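Local coordinates for ketosynthase (Streptomyces sp. MSC090213JE08, PDB 6KXD), which probably catalyses condensation of a fatty acyl chain with malonyl units, both carried on acyl carrier protein, as the ketosynthase of a highly reducing type II polyketide synthase, at residues A[19-24]-A[30-35]; A[26-31]-A[349-354]; A[87-92]-A[237-242]. One frame throughout, in Å; residues are numbered along the deposited sequence.

Contact 1 of 3, residues A[19-24]-A[30-35]; sequences SSIGTG and AGLRAG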
loop_
_atom_site.group_PDB
_atom_site.type_symbol
_atom_site.label_atom_id
_atom_site.label_comp_id
_atom_site.label_asym_id
_atom_site.label_seq_id
_atom_site.Cartn_x
_atom_site.Cartn_y
_atom_site.Cartn_z
ATOM N N SER A 19 12.699 -2.005 -16.487
ATOM C CA SER A 19 12.551 -0.556 -16.620
ATOM C C SER A 19 12.599 -0.176 -18.093
ATOM O O SER A 19 13.053 -0.962 -18.942
ATOM C CB SER A 19 13.621 0.173 -15.835
ATOM O OG SER A 19 14.769 0.417 -16.630
ATOM N N SER A 20 12.183 1.067 -18.330
ATOM C CA SER A 20 12.123 1.672 -19.633
ATOM C C SER A 20 13.536 1.913 -20.180
ATOM O O SER A 20 13.622 2.173 -21.356
ATOM C CB SER A 20 11.300 2.947 -19.598
ATOM O OG SER A 20 11.933 3.903 -18.772
ATOM N N ILE A 21 14.591 1.840 -19.343
ATOM C CA ILE A 21 15.973 2.077 -19.747
ATOM C C ILE A 21 16.844 0.835 -19.539
ATOM O O ILE A 21 18.099 0.944 -19.536
ATOM C CB ILE A 21 16.595 3.300 -19.045
ATOM C CG1 ILE A 21 16.886 3.073 -17.557
ATOM C CG2 ILE A 21 15.716 4.517 -19.285
ATOM C CD1 ILE A 21 17.666 4.173 -16.908
ATOM N N GLY A 22 16.221 -0.333 -19.357
ATOM C CA GLY A 22 16.996 -1.531 -19.132
ATOM C C GLY A 22 16.359 -2.500 -18.149
ATOM O O GLY A 22 15.696 -2.106 -17.188
ATOM N N THR A 23 16.605 -3.782 -18.409
ATOM C CA THR A 23 16.079 -4.932 -17.665
ATOM C C THR A 23 17.273 -5.704 -17.113
ATOM O O THR A 23 18.176 -6.067 -17.856
ATOM C CB THR A 23 15.194 -5.785 -18.580
ATOM O OG1 THR A 23 14.019 -5.045 -18.908
ATOM C CG2 THR A 23 14.806 -7.103 -17.947
ATOM N N GLY A 24 17.297 -5.903 -15.797
ATOM C CA GLY A 24 18.407 -6.473 -15.084
ATOM C C GLY A 24 19.373 -5.410 -14.612
ATOM O O GLY A 24 19.400 -4.327 -15.172
ATOM N N ALA A 30 23.723 0.424 -16.856
ATOM C CA ALA A 30 24.179 0.979 -18.148
ATOM C C ALA A 30 23.308 2.187 -18.477
ATOM O O ALA A 30 23.835 3.261 -18.755
ATOM C CB ALA A 30 24.098 -0.034 -19.274
ATOM N N GLY A 31 21.984 1.978 -18.438
ATOM C CA GLY A 31 21.008 3.003 -18.789
ATOM C C GLY A 31 21.216 4.244 -17.948
ATOM O O GLY A 31 21.195 5.358 -18.475
ATOM N N LEU A 32 21.483 4.038 -16.653
ATOM C CA LEU A 32 21.583 5.132 -15.714
ATOM C C LEU A 32 22.833 5.951 -16.045
ATOM O O LEU A 32 22.792 7.177 -16.016
ATOM C CB LEU A 32 21.693 4.628 -14.282
ATOM C CG LEU A 32 20.413 4.089 -13.655
ATOM C CD1 LEU A 32 20.760 3.418 -12.335
ATOM C CD2 LEU A 32 19.373 5.185 -13.472
ATOM N N ARG A 33 23.942 5.245 -16.282
ATOM C CA ARG A 33 25.236 5.867 -16.611
ATOM C C ARG A 33 25.159 6.565 -17.974
ATOM O O ARG A 33 25.874 7.564 -18.193
ATOM C CB ARG A 33 26.364 4.829 -16.531
ATOM C CG ARG A 33 26.841 4.566 -15.111
ATOM C CD ARG A 33 27.650 3.288 -14.960
ATOM N NE ARG A 33 28.994 3.444 -15.488
ATOM C CZ ARG A 33 29.385 3.042 -16.688
ATOM N NH1 ARG A 33 30.577 3.397 -17.157
ATOM N NH2 ARG A 33 28.565 2.314 -17.426
ATOM N N ALA A 34 24.301 6.061 -18.863
ATOM C CA ALA A 34 24.191 6.535 -20.226
ATOM C C ALA A 34 23.305 7.768 -20.358
ATOM O O ALA A 34 23.329 8.421 -21.391
ATOM C CB ALA A 34 23.659 5.449 -21.123
ATOM N N GLY A 35 22.451 8.048 -19.375
ATOM C CA GLY A 35 21.420 9.030 -19.639
ATOM C C GLY A 35 20.437 8.512 -20.663
ATOM O O GLY A 35 19.780 9.270 -21.360
#
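I21 packs against G31 and L32 in a local, buried contact between a beta turn and the helix that follows it. The fold is the thiolase-like one of the beta-ketoacyl synthases. S19 to G22 form a type I turn at the end of strand 10-19, and helix 24-34 then runs back past the turn. The closest backbone approach is I21 CA to G31 CA, 5.2 Å.

The side chain of I21 does most of the touching. Its CG1 sits between the backbone N and the carbonyl carbon (chi1 72°), and the extended second torsion sends CD1 to the helix. There CD1 lies 3.8 Å from L32 N and 4.0 Å from L32 CD2. The two methyl groups meet at the ends of their side chains. L32 also reaches M333 and F357, so the apolar patch continues beyond the turn.

G31 lets the turn come close. I21 O is 3.6 Å from G31 CA, and a beta carbon on G31 would run into that oxygen. G22 has phi 144° and psi 147°, where a side chain would press on the carbonyl oxygen of I21. G35, just after the helix, has positive phi and closes it in a Schellman motif.

Y28, from the same helix, packs on both S19 and I21. S20 O takes a hydrogen bond from R40 NH1.

S19 OG fixes the turn from within. I21 N donates to S19 OG at 3.1 Å, which makes an ST turn. S19 OG donates in turn to a lone pair of G22 O at 2.7 Å, in the carbonyl plane.

Contact 2 of 3, residues A[26-31]-A[349-354]; sequences EEYTAG and CGLAIE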
loop_
_atom_site.group_PDB
_atom_site.type_symbol
_atom_site.label_atom_id
_atom_site.label_comp_id
_atom_site.label_asym_id
_atom_site.label_seq_id
_atom_site.Cartn_x
_atom_site.Cartn_y
_atom_site.Cartn_z
ATOM N N GLU A 26 22.522 -5.119 -14.791
ATOM C CA GLU A 26 23.562 -4.699 -15.766
ATOM C C GLU A 26 22.997 -3.647 -16.717
ATOM O O GLU A 26 23.528 -2.557 -16.778
ATOM C CB GLU A 26 24.086 -5.856 -16.612
ATOM C CG GLU A 26 25.386 -6.439 -16.124
ATOM C CD GLU A 26 25.854 -7.548 -17.051
ATOM O OE1 GLU A 26 26.277 -7.230 -18.198
ATOM O OE2 GLU A 26 25.731 -8.726 -16.652
ATOM N N GLU A 27 21.940 -4.018 -17.447
ATOM C CA GLU A 27 21.237 -3.140 -18.387
ATOM C C GLU A 27 20.868 -1.819 -17.689
ATOM O O GLU A 27 20.869 -0.769 -18.314
ATOM C CB GLU A 27 19.958 -3.788 -18.896
ATOM C CG GLU A 27 20.006 -4.420 -20.276
ATOM C CD GLU A 27 18.780 -4.079 -21.124
ATOM O OE1 GLU A 27 18.918 -3.287 -22.080
ATOM O OE2 GLU A 27 17.679 -4.593 -20.832
ATOM N N TYR A 28 20.521 -1.880 -16.396
ATOM C CA TYR A 28 19.965 -0.717 -15.707
ATOM C C TYR A 28 21.097 0.193 -15.268
ATOM O O TYR A 28 21.009 1.391 -15.443
ATOM C CB TYR A 28 19.128 -1.138 -14.497
ATOM C CG TYR A 28 18.429 -0.004 -13.782
ATOM C CD1 TYR A 28 17.518 0.787 -14.446
ATOM C CD2 TYR A 28 18.624 0.215 -12.430
ATOM C CE1 TYR A 28 16.839 1.814 -13.800
ATOM C CE2 TYR A 28 17.949 1.225 -11.759
ATOM C CZ TYR A 28 17.070 2.040 -12.454
ATOM O OH TYR A 28 16.378 3.019 -11.794
ATOM N N THR A 29 22.171 -0.389 -14.722
ATOM C CA THR A 29 23.343 0.376 -14.422
ATOM C C THR A 29 23.858 1.082 -15.696
ATOM O O THR A 29 24.364 2.212 -15.606
ATOM C CB THR A 29 24.448 -0.492 -13.829
ATOM O OG1 THR A 29 23.879 -1.269 -12.771
ATOM C CG2 THR A 29 25.601 0.336 -13.318
ATOM N N ALA A 30 23.723 0.424 -16.856
ATOM C CA ALA A 30 24.179 0.979 -18.148
ATOM C C ALA A 30 23.308 2.187 -18.477
ATOM O O ALA A 30 23.835 3.261 -18.755
ATOM C CB ALA A 30 24.098 -0.034 -19.274
ATOM N N GLY A 31 21.984 1.978 -18.438
ATOM C CA GLY A 31 21.008 3.003 -18.789
ATOM C C GLY A 31 21.216 4.244 -17.948
ATOM O O GLY A 31 21.195 5.358 -18.475
ATOM N N CYS A 349 20.223 4.461 -6.657
ATOM C CA CYS A 349 20.995 4.925 -5.510
ATOM C C CYS A 349 21.977 3.876 -5.009
ATOM O O CYS A 349 23.113 4.222 -4.637
ATOM C CB CYS A 349 20.103 5.350 -4.357
ATOM S SG CYS A 349 19.280 6.903 -4.731
ATOM N N GLY A 350 21.533 2.623 -4.958
ATOM C CA GLY A 350 22.403 1.601 -4.500
ATOM C C GLY A 350 23.526 1.369 -5.495
ATOM O O GLY A 350 24.661 1.092 -5.112
ATOM N N LEU A 351 23.177 1.433 -6.779
ATOM C CA LEU A 351 24.118 1.177 -7.873
ATOM C C LEU A 351 25.114 2.341 -7.958
ATOM O O LEU A 351 26.323 2.155 -8.259
ATOM C CB LEU A 351 23.311 1.024 -9.152
ATOM C CG LEU A 351 22.582 -0.301 -9.308
ATOM C CD1 LEU A 351 21.707 -0.294 -10.545
ATOM C CD2 LEU A 351 23.565 -1.475 -9.331
ATOM N N ALA A 352 24.609 3.541 -7.664
ATOM C CA ALA A 352 25.409 4.746 -7.650
ATOM C C ALA A 352 26.473 4.596 -6.576
ATOM O O ALA A 352 27.635 4.925 -6.853
ATOM C CB ALA A 352 24.576 5.975 -7.418
ATOM N N ILE A 353 26.069 4.090 -5.396
ATOM C CA ILE A 353 26.954 3.809 -4.263
ATOM C C ILE A 353 28.031 2.808 -4.680
ATOM O O ILE A 353 29.206 3.083 -4.466
ATOM C CB ILE A 353 26.189 3.296 -3.029
ATOM C CG1 ILE A 353 25.528 4.449 -2.268
ATOM C CG2 ILE A 353 27.093 2.474 -2.129
ATOM C CD1 ILE A 353 24.372 4.020 -1.392
ATOM N N GLU A 354 27.588 1.663 -5.212
ATOM C CA GLU A 354 28.397 0.499 -5.539
ATOM C C GLU A 354 29.426 0.847 -6.630
ATOM O O GLU A 354 30.563 0.410 -6.544
ATOM C CB GLU A 354 27.462 -0.630 -5.985
ATOM C CG GLU A 354 28.111 -2.000 -6.090
ATOM C CD GLU A 354 27.197 -3.094 -6.641
ATOM O OE1 GLU A 354 26.097 -2.767 -7.119
ATOM O OE2 GLU A 354 27.592 -4.277 -6.611
#
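L351 reaches from helix 341-355 to Y28 and T29 on helix 24-34, and the contact is carried by van der Waals packing. L351 CD1 lies 3.6 Å from Y28 CD2, meeting the ring obliquely. Y28 has CG anti to the backbone N (chi1 -176°), which brings the ring carbon CD2 to the leucine. The nearest alpha carbons, T29 CA and L351 CA, are 6.6 Å apart.

A polar atom also faces the leucine. T29 OG1 stands 3.3 Å from L351 CD1 and 3.5 Å from L351 CD2, so both methyls of the fork border it. This hydroxyl is hydrogen-bonded to V25 O, one helical turn back in its own helix. Cutting L351 back to an alanine is likely to open a gap beside the Y28 ring and strip the T29 hydroxyl of the two methyls that border it.

Earlier in helix 341-355, L344 O is hydrogen-bonded to Y28 OH. V17 of strand 10-19 touches Y28. The arrangement is helix-helix packing beside the central sheet of the thiolase-like fold, joining an N-terminal helix to one near the C-terminal end of the chain.

Contact 3 of 3, residues A[87-92]-A[237-242]; sequences RMAVDD and ILVLES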
loop_
_atom_site.group_PDB
_atom_site.type_symbol
_atom_site.label_atom_id
_atom_site.label_comp_id
_atom_site.label_asym_id
_atom_site.label_seq_id
_atom_site.Cartn_x
_atom_site.Cartn_y
_atom_site.Cartn_z
ATOM N N ARG A 87 12.180 -12.244 -9.247
ATOM C CA ARG A 87 13.029 -13.371 -9.744
ATOM C C ARG A 87 14.452 -12.838 -9.898
ATOM O O ARG A 87 15.361 -13.317 -9.277
ATOM C CB ARG A 87 12.411 -13.969 -11.010
ATOM C CG ARG A 87 13.301 -14.957 -11.755
ATOM C CD ARG A 87 13.401 -16.274 -11.031
ATOM N NE ARG A 87 12.141 -17.014 -11.048
ATOM C CZ ARG A 87 11.916 -18.057 -10.261
ATOM N NH1 ARG A 87 12.885 -18.497 -9.476
ATOM N NH2 ARG A 87 10.725 -18.621 -10.214
ATOM N N MET A 88 14.610 -11.788 -10.704
ATOM C CA MET A 88 15.904 -11.205 -10.952
ATOM C C MET A 88 16.609 -10.849 -9.650
ATOM O O MET A 88 17.792 -11.029 -9.518
ATOM C CB MET A 88 15.790 -9.926 -11.775
ATOM C CG MET A 88 15.428 -10.184 -13.176
ATOM S SD MET A 88 15.419 -8.598 -14.049
ATOM C CE MET A 88 13.830 -8.798 -14.825
ATOM N N ALA A 89 15.861 -10.281 -8.698
ATOM C CA ALA A 89 16.461 -9.795 -7.510
ATOM C C ALA A 89 16.992 -10.974 -6.687
ATOM O O ALA A 89 18.063 -10.854 -6.111
ATOM C CB ALA A 89 15.469 -8.999 -6.710
ATOM N N VAL A 90 16.212 -12.051 -6.586
ATOM C CA VAL A 90 16.657 -13.165 -5.780
ATOM C C VAL A 90 17.807 -13.875 -6.517
ATOM O O VAL A 90 18.809 -14.213 -5.874
ATOM C CB VAL A 90 15.532 -14.110 -5.341
ATOM C CG1 VAL A 90 14.552 -13.398 -4.420
ATOM C CG2 VAL A 90 14.813 -14.787 -6.488
ATOM N N ASP A 91 17.718 -13.954 -7.842
ATOM C CA ASP A 91 18.869 -14.395 -8.685
ATOM C C ASP A 91 20.097 -13.560 -8.298
ATOM O O ASP A 91 21.146 -14.098 -7.903
ATOM C CB ASP A 91 18.512 -14.328 -10.176
ATOM C CG ASP A 91 17.524 -15.401 -10.604
ATOM O OD1 ASP A 91 17.295 -16.320 -9.812
ATOM O OD2 ASP A 91 16.980 -15.302 -11.721
ATOM N N ASP A 92 19.941 -12.236 -8.361
ATOM C CA ASP A 92 21.011 -11.287 -8.112
ATOM C C ASP A 92 21.521 -11.428 -6.682
ATOM O O ASP A 92 22.656 -11.082 -6.405
ATOM C CB ASP A 92 20.552 -9.843 -8.342
ATOM C CG ASP A 92 21.683 -8.829 -8.290
ATOM O OD1 ASP A 92 22.555 -8.873 -9.191
ATOM O OD2 ASP A 92 21.686 -8.013 -7.354
ATOM N N ILE A 237 12.731 -4.447 -7.546
ATOM C CA ILE A 237 12.686 -5.252 -6.347
ATOM C C ILE A 237 14.076 -5.302 -5.762
ATOM O O ILE A 237 15.058 -5.620 -6.472
ATOM C CB ILE A 237 12.099 -6.645 -6.606
ATOM C CG1 ILE A 237 10.680 -6.561 -7.172
ATOM C CG2 ILE A 237 12.124 -7.465 -5.338
ATOM C CD1 ILE A 237 9.639 -6.071 -6.158
ATOM N N LEU A 238 14.131 -5.034 -4.458
ATOM C CA LEU A 238 15.341 -5.059 -3.710
ATOM C C LEU A 238 15.269 -6.211 -2.715
ATOM O O LEU A 238 14.252 -6.395 -2.044
ATOM C CB LEU A 238 15.525 -3.734 -2.975
ATOM C CG LEU A 238 15.704 -2.505 -3.865
ATOM C CD1 LEU A 238 14.352 -1.950 -4.286
ATOM C CD2 LEU A 238 16.505 -1.432 -3.153
ATOM N N VAL A 239 16.347 -7.000 -2.641
ATOM C CA VAL A 239 16.494 -7.949 -1.549
ATOM C C VAL A 239 17.191 -7.241 -0.389
ATOM O O VAL A 239 18.365 -6.805 -0.528
ATOM C CB VAL A 239 17.253 -9.225 -1.977
ATOM C CG1 VAL A 239 17.308 -10.221 -0.826
ATOM C CG2 VAL A 239 16.630 -9.855 -3.211
ATOM N N LEU A 240 16.476 -7.140 0.741
ATOM C CA LEU A 240 16.988 -6.669 1.977
ATOM C C LEU A 240 17.241 -7.885 2.864
ATOM O O LEU A 240 16.420 -8.801 2.886
ATOM C CB LEU A 240 15.989 -5.757 2.691
ATOM C CG LEU A 240 15.947 -4.307 2.224
ATOM C CD1 LEU A 240 15.403 -4.213 0.816
ATOM C CD2 LEU A 240 15.102 -3.481 3.183
ATOM N N GLU A 241 18.319 -7.833 3.636
ATOM C CA GLU A 241 18.719 -8.945 4.494
ATOM C C GLU A 241 19.413 -8.409 5.726
ATOM O O GLU A 241 20.084 -7.386 5.643
ATOM C CB GLU A 241 19.718 -9.846 3.771
ATOM C CG GLU A 241 19.084 -10.902 2.902
ATOM C CD GLU A 241 20.090 -11.919 2.367
ATOM O OE1 GLU A 241 20.478 -11.786 1.183
ATOM O OE2 GLU A 241 20.478 -12.841 3.134
ATOM N N SER A 242 19.235 -9.087 6.862
ATOM C CA SER A 242 20.007 -8.699 8.043
ATOM C C SER A 242 21.482 -8.839 7.670
ATOM O O SER A 242 21.821 -9.728 6.897
ATOM C CB SER A 242 19.670 -9.520 9.247
ATOM O OG SER A 242 20.123 -10.849 9.084
#
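V239 has CG1 anti to the backbone N (chi1 -177°), which leaves CG2 beside that N and turned to A89 and V90. I237 takes the other arrangement, with CG2 anti to its N and CG1 swung off (chi1 -59°). Its CG2 therefore meets the helix while the longer branch leads away.

A89 is the small residue between them. Its CB lies 3.8 Å from V239 CG2 and 3.9 Å from I237 CG2. The same CB is 3.4 Å from I237 O, so the methyl also rests on the strand backbone. V239 CG2 in turn sits 3.4 Å from A89 O. V90 adds a looser touch, with V90 CG1 4.3 Å from V239 CG2.

Helix 77-93 thus packs on one face of the central mixed sheet, through strand 234-242. The short segments run 38° apart in their N-to-C directions, and their axes come within 7.6 Å. That spacing is close, and the alanine at the interface allows it. L238 points away from the helix, and L238 and L240 both touch V177 of helix 172-185. The sheet is therefore covered by helices on both faces here, in the layered manner of the thiolase-like fold.

Charged groups lie around this core. D92 OD2 is hydrogen-bonded to H254 NE2 and to F15 N. E241 forms salt bridges with R103 and R249, and R87 with E97 and E155. Between the two segments, however, the side chains that touch are all aliphatic, so the contact rests on methyl groups packed against each other and against backbone oxygens, with the polar bonds at its margins.

How the contacts relate
Contacts 1 and 2 share A30 and G31 and both use helix 24-34. Their centres are 8 Å apart. Y28 joins them: Y28 CD1 is 3.5 Å from S19 OG and 3.9 Å from I21 CG1, while the ring also meets contact 2. L32 CD1 and L351 CD1 come within 4.2 Å. Contact 3 lies farther off, its centre about 18 Å from that of contact 1. The two still touch, through M88 CE and T23 CG2 at 3.7 Å. Contacts 2 and 3 do not touch; their nearest atoms are about 7 Å apart. F15 of strand 10-19 links the two, its side chain packing on L351 and its backbone N hydrogen-bonded to D92 OD2.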